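PDB 1J5X: glucosamine-6-phosphate deaminase from Thermotoga maritima, which belongs to the SIS-domain family of alpha/beta proteins, with parallel beta sheets packed between helices. Local coordinates for residues F107-N112 with V153-I158; T21-E26 with S163-L168. All coordinates share one frame; numbering follows the deposited sequence.

Contact 1: residues F107-N112 with V153-I158; sequences FSRTGN and VREEAI
Arg109 reaches across from the loop 107-112, and its guanidinium takes hold of three oxygens of 153-158. Arg109 NH1 grips two of them: it donates to Ala157 O at 2.9 Å and forms a salt bridge with Glu155 OE1 at 2.7 Å. Arg109 NH2 takes the third, Ile158 O, 2.7 Å away, from above that carbonyl's plane. The two backbone oxygens lie at the edge of the guanidinium, whereas Glu155 OE1 approaches obliquely and is itself met from above the carboxylate plane, the two flat groups standing 84° apart. The arginine runs stretched as far as CD and then bends (chi3 53°), which turns the guanidinium toward the carbonyls of Ala157 and Ile158.

Behind this shell, the Glu155 carboxylate is pinned at both oxygens: OE1 also bonds Ser163 OG, and OE2 accepts from Thr161 N. Glu19 of helix 15-25 takes the backbone N-H groups of Glu156 and Ala157, while Thr134 OG1 bonds the carbonyls of Ser108 and Arg109. The contact thus ties together the loops that follow strands 102-107 and 147-150, at the C-terminal ends of the strands of the five-stranded parallel sheet in the alpha/beta SIS domain.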
loop_
_atom_site.group_PDB
_atom_site.type_symbol
_atom_site.label_atom_id
_atom_site.label_comp_id
_atom_site.label_asym_id
_atom_site.label_seq_id
_atom_site.Cartn_x
_atom_site.Cartn_y
_atom_site.Cartn_z
ATOM N N PHE A 107 -10.329 5.946 5.720
ATOM C CA PHE A 107 -9.911 5.994 4.325
ATOM C C PHE A 107 -10.976 5.463 3.368
ATOM O O PHE A 107 -11.467 4.358 3.537
ATOM C CB PHE A 107 -8.682 5.115 4.089
ATOM C CG PHE A 107 -7.469 5.501 4.900
ATOM C CD1 PHE A 107 -7.392 5.177 6.249
ATOM C CD2 PHE A 107 -6.411 6.205 4.299
ATOM C CE1 PHE A 107 -6.266 5.562 7.006
ATOM C CE2 PHE A 107 -5.252 6.605 5.040
ATOM C CZ PHE A 107 -5.185 6.280 6.408
ATOM N N SER A 108 -11.298 6.254 2.362
ATOM C CA SER A 108 -12.241 5.769 1.311
ATOM C C SER A 108 -11.917 6.712 0.143
ATOM O O SER A 108 -12.221 7.894 0.213
ATOM C CB SER A 108 -13.719 5.967 1.722
ATOM O OG SER A 108 -14.526 5.684 0.535
ATOM N N ARG A 109 -11.303 6.159 -0.876
ATOM C CA ARG A 109 -10.899 6.941 -2.053
ATOM C C ARG A 109 -12.104 7.699 -2.623
ATOM O O ARG A 109 -12.040 8.914 -2.789
ATOM C CB ARG A 109 -10.339 6.001 -3.098
ATOM C CG ARG A 109 -9.940 6.709 -4.417
ATOM C CD ARG A 109 -9.253 5.739 -5.360
ATOM N NE ARG A 109 -10.021 4.515 -5.614
ATOM C CZ ARG A 109 -9.914 3.784 -6.722
ATOM N NH1 ARG A 109 -9.089 4.161 -7.685
ATOM N NH2 ARG A 109 -10.577 2.639 -6.844
ATOM N N THR A 110 -13.202 6.977 -2.905
ATOM C CA THR A 110 -14.400 7.653 -3.491
ATOM C C THR A 110 -15.147 8.439 -2.424
ATOM O O THR A 110 -15.957 9.345 -2.710
ATOM C CB THR A 110 -15.420 6.642 -4.139
ATOM O OG1 THR A 110 -15.969 5.813 -3.114
ATOM C CG2 THR A 110 -14.758 5.794 -5.240
ATOM N N GLY A 111 -14.869 8.106 -1.156
ATOM C CA GLY A 111 -15.506 8.786 -0.027
ATOM C C GLY A 111 -16.952 8.336 0.246
ATOM O O GLY A 111 -17.613 8.866 1.109
ATOM N N ASN A 112 -17.414 7.326 -0.468
ATOM C CA ASN A 112 -18.799 6.911 -0.281
ATOM C C ASN A 112 -18.944 5.431 0.138
ATOM O O ASN A 112 -20.061 4.893 0.206
ATOM C CB ASN A 112 -19.597 7.223 -1.575
ATOM C CG ASN A 112 -19.838 8.723 -1.756
ATOM O OD1 ASN A 112 -20.110 9.428 -0.673
ATOM N ND2 ASN A 112 -19.822 9.232 -2.908
ATOM N N VAL A 153 -5.741 14.366 -6.002
ATOM C CA VAL A 153 -5.210 13.292 -6.831
ATOM C C VAL A 153 -6.337 12.811 -7.741
ATOM O O VAL A 153 -7.445 12.512 -7.245
ATOM C CB VAL A 153 -4.804 12.095 -5.955
ATOM C CG1 VAL A 153 -4.402 10.924 -6.773
ATOM C CG2 VAL A 153 -3.649 12.501 -4.995
ATOM N N ARG A 154 -6.081 12.736 -9.040
ATOM C CA ARG A 154 -7.128 12.204 -9.937
ATOM C C ARG A 154 -6.845 10.779 -10.238
ATOM O O ARG A 154 -5.864 10.479 -10.875
ATOM C CB ARG A 154 -7.172 12.971 -11.267
ATOM C CG ARG A 154 -8.105 14.150 -11.229
ATOM C CD ARG A 154 -8.596 14.630 -12.644
ATOM N NE ARG A 154 -9.562 15.729 -12.501
ATOM C CZ ARG A 154 -9.264 17.018 -12.266
ATOM N NH1 ARG A 154 -7.996 17.427 -12.154
ATOM N NH2 ARG A 154 -10.259 17.905 -12.115
ATOM N N GLU A 155 -7.670 9.875 -9.746
ATOM C CA GLU A 155 -7.461 8.498 -10.048
ATOM C C GLU A 155 -8.862 7.938 -10.359
ATOM O O GLU A 155 -9.771 7.963 -9.508
ATOM C CB GLU A 155 -6.832 7.766 -8.880
ATOM C CG GLU A 155 -6.411 6.378 -9.224
ATOM C CD GLU A 155 -5.881 5.624 -7.990
ATOM O OE1 GLU A 155 -6.673 5.315 -7.069
ATOM O OE2 GLU A 155 -4.665 5.341 -7.969
ATOM N N GLU A 156 -8.975 7.466 -11.599
ATOM C CA GLU A 156 -10.190 6.924 -12.235
ATOM C C GLU A 156 -10.381 5.443 -12.315
ATOM O O GLU A 156 -11.524 4.955 -12.356
ATOM C CB GLU A 156 -10.216 7.383 -13.693
ATOM C CG GLU A 156 -10.183 8.828 -13.873
ATOM C CD GLU A 156 -11.331 9.405 -13.231
ATOM O OE1 GLU A 156 -12.396 8.719 -13.214
ATOM O OE2 GLU A 156 -11.201 10.535 -12.743
ATOM N N ALA A 157 -9.292 4.715 -12.428
ATOM C CA ALA A 157 -9.408 3.305 -12.610
ATOM C C ALA A 157 -10.019 2.617 -11.413
ATOM O O ALA A 157 -10.004 3.182 -10.293
ATOM C CB ALA A 157 -8.063 2.737 -12.927
ATOM N N ILE A 158 -10.560 1.414 -11.664
ATOM C CA ILE A 158 -11.138 0.579 -10.617
ATOM C C ILE A 158 -10.031 0.265 -9.598
ATOM O O ILE A 158 -10.229 0.415 -8.400
ATOM C CB ILE A 158 -11.644 -0.820 -11.164
ATOM C CG1 ILE A 158 -12.796 -0.614 -12.127
ATOM C CG2 ILE A 158 -12.109 -1.745 -10.016
ATOM C CD1 ILE A 158 -13.675 0.574 -11.729
#

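Contact 2: residues T21-E26 with S163-L168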
loop_
_atom_site.group_PDB
_atom_site.type_symbol
_atom_site.label_atom_id
_atom_site.label_comp_id
_atom_site.label_asym_id
_atom_site.label_seq_id
_atom_site.Cartn_x
_atom_site.Cartn_y
_atom_site.Cartn_z
ATOM N N THR A 21 1.799 4.794 -14.270
ATOM C CA THR A 21 2.881 5.623 -14.812
ATOM C C THR A 21 2.956 7.009 -14.192
ATOM O O THR A 21 4.029 7.617 -14.151
ATOM C CB THR A 21 2.751 5.718 -16.364
ATOM O OG1 THR A 21 2.774 4.392 -16.862
ATOM C CG2 THR A 21 3.973 6.466 -16.970
ATOM N N ASP A 22 1.839 7.482 -13.648
ATOM C CA ASP A 22 1.828 8.781 -13.018
ATOM C C ASP A 22 2.753 8.802 -11.764
ATOM O O ASP A 22 3.079 9.873 -11.285
ATOM C CB ASP A 22 0.435 9.191 -12.561
ATOM C CG ASP A 22 -0.454 9.704 -13.717
ATOM O OD1 ASP A 22 0.129 10.052 -14.785
ATOM O OD2 ASP A 22 -1.708 9.783 -13.514
ATOM N N GLN A 23 3.113 7.636 -11.252
ATOM C CA GLN A 23 3.987 7.608 -10.080
ATOM C C GLN A 23 5.379 8.023 -10.558
ATOM O O GLN A 23 6.261 8.354 -9.767
ATOM C CB GLN A 23 3.979 6.215 -9.453
ATOM C CG GLN A 23 2.706 6.039 -8.618
ATOM C CD GLN A 23 2.256 4.602 -8.526
ATOM O OE1 GLN A 23 2.025 4.164 -7.313
ATOM N NE2 GLN A 23 2.099 3.889 -9.552
ATOM N N LYS A 24 5.579 7.954 -11.866
ATOM C CA LYS A 24 6.839 8.405 -12.429
ATOM C C LYS A 24 6.680 9.821 -12.922
ATOM O O LYS A 24 7.529 10.674 -12.678
ATOM C CB LYS A 24 7.261 7.534 -13.599
ATOM C CG LYS A 24 8.186 8.295 -14.578
ATOM C CD LYS A 24 8.925 7.323 -15.455
ATOM C CE LYS A 24 8.214 7.080 -16.745
ATOM N NZ LYS A 24 9.142 6.401 -17.735
ATOM N N ASN A 25 5.581 10.104 -13.630
ATOM C CA ASN A 25 5.421 11.440 -14.193
ATOM C C ASN A 25 4.872 12.581 -13.375
ATOM O O ASN A 25 5.155 13.742 -13.659
ATOM C CB ASN A 25 4.568 11.358 -15.485
ATOM C CG ASN A 25 5.240 10.522 -16.562
ATOM O OD1 ASN A 25 6.455 10.631 -16.769
ATOM N ND2 ASN A 25 4.462 9.697 -17.263
ATOM N N GLU A 26 4.077 12.285 -12.364
ATOM C CA GLU A 26 3.441 13.357 -11.632
ATOM C C GLU A 26 3.742 13.432 -10.141
ATOM O O GLU A 26 3.277 14.327 -9.449
ATOM C CB GLU A 26 1.924 13.218 -11.826
ATOM C CG GLU A 26 1.564 12.924 -13.310
ATOM C CD GLU A 26 0.059 13.077 -13.639
ATOM O OE1 GLU A 26 -0.786 12.941 -12.715
ATOM O OE2 GLU A 26 -0.288 13.316 -14.836
ATOM N N SER A 163 -2.887 6.447 -6.001
ATOM C CA SER A 163 -3.486 7.030 -4.808
ATOM C C SER A 163 -2.920 6.367 -3.536
ATOM O O SER A 163 -2.786 7.037 -2.508
ATOM C CB SER A 163 -5.035 6.882 -4.801
ATOM O OG SER A 163 -5.433 5.544 -4.808
ATOM N N PHE A 164 -2.593 5.093 -3.623
ATOM C CA PHE A 164 -2.053 4.416 -2.429
ATOM C C PHE A 164 -0.680 5.092 -2.096
ATOM O O PHE A 164 -0.425 5.570 -0.973
ATOM C CB PHE A 164 -1.850 2.934 -2.755
ATOM C CG PHE A 164 -1.184 2.143 -1.648
ATOM C CD1 PHE A 164 0.215 2.145 -1.506
ATOM C CD2 PHE A 164 -1.957 1.402 -0.757
ATOM C CE1 PHE A 164 0.822 1.433 -0.518
ATOM C CE2 PHE A 164 -1.345 0.666 0.279
ATOM C CZ PHE A 164 0.033 0.679 0.390
ATOM N N SER A 165 0.165 5.160 -3.112
ATOM C CA SER A 165 1.509 5.724 -2.924
ATOM C C SER A 165 1.460 7.161 -2.515
ATOM O O SER A 165 2.184 7.603 -1.606
ATOM C CB SER A 165 2.309 5.613 -4.222
ATOM O OG SER A 165 2.446 4.244 -4.607
HETATM N N MSE A 166 0.653 7.968 -3.209
HETATM C CA MSE A 166 0.598 9.355 -2.832
HETATM C C MSE A 166 -0.012 9.659 -1.474
HETATM O O MSE A 166 0.441 10.563 -0.766
HETATM C CB MSE A 166 -0.087 10.193 -3.994
HETATM C CG MSE A 166 0.703 10.015 -5.246
HETATM SE SE MSE A 166 -0.394 10.909 -6.735
HETATM C CE MSE A 166 0.999 10.894 -8.071
ATOM N N ILE A 167 -1.035 8.912 -1.053
ATOM C CA ILE A 167 -1.609 9.203 0.249
ATOM C C ILE A 167 -0.566 8.680 1.296
ATOM O O ILE A 167 -0.319 9.343 2.303
ATOM C CB ILE A 167 -2.972 8.477 0.448
ATOM C CG1 ILE A 167 -4.048 9.187 -0.459
ATOM C CG2 ILE A 167 -3.435 8.577 1.941
ATOM C CD1 ILE A 167 -5.303 8.362 -0.609
ATOM N N LEU A 168 0.033 7.545 1.010
ATOM C CA LEU A 168 1.034 6.973 1.968
ATOM C C LEU A 168 2.205 7.977 2.148
ATOM O O LEU A 168 2.582 8.311 3.290
ATOM C CB LEU A 168 1.501 5.612 1.462
ATOM C CG LEU A 168 2.523 4.907 2.381
ATOM C CD1 LEU A 168 1.965 4.830 3.818
ATOM C CD2 LEU A 168 2.883 3.542 1.832
#
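Gln23 and Ser165 make the one polar bond between the helices 15-25 and 162-179 here. Ser165 OG donates to Gln23 OE1 over 2.7 Å, approaching in the carbonyl plane with a C=O...donor angle of 151°. Although the Gln23 CB leaves the backbone to one side of the partner helix, the chain, with CG anti to the carbonyl carbon (chi1 -79°), runs on extended and delivers its amide to the serine. The other end of that amide is settled too: NE2 bonds Ile20 O one turn back and Gln316 OE1, which fixes the amide's rotation. The serine hydroxyl has a further, weak bond with Phe309 O.

The nonpolar part belongs to Met166, present as selenomethionine. Extended beyond CG, the Met166 side chain brings its methyl CE to 4.0 Å from Asp22 O. The same Met166 CE lies 4.3 Å from Glu26 C. Leu27 and Phe30 of helix 27-35 touch this side chain as well.

Backbone bonds shape the surface that the methyl meets. Asp22 O already accepts from Glu26 N, and Thr21 O takes both Lys24 N and Asn25 N where the helix is kinked. Glu26 leaves that helix and stands at the N-cap position of the next one.

Charged groups flank the contact: Asp22 OD2 pairs with Lys18 and Lys162, and Glu26 OE1 forms a long, weak ion pair with that second lysine.

The two helices therefore meet in a buried contact through a single neutral bond and a selenomethionine side chain, with the ionic pairing left to neighbouring lysines; the glutamine amide, bonded at both ends, is fixed in its rotation, which orients OE1 to receive the serine hydroxyl, while Met166 packs against the backbone at Asp22 and Glu26.

In the fold
Both contacts are buried, with centres about 13 Å apart, yet they work by different chemistry. Contact 1 joins two loops at the C-terminal ends of the sheet strands and rests on the hydrogen bonds and salt bridge of one arginine. Contact 2 lies nearer the centre of the chain, about 11 Å against 14 Å between centres, and packs one helix on another by a neutral bond and nonpolar contact. They share elements: helix 15-25 supplies Glu19 to the first and Gln23 to the second, and 162-179 follows closely on the loop holding 153-158. The serine behind Glu155 belongs to 163-168, and Val153 packs on Met166, so the two sites form one continuous piece of the interior.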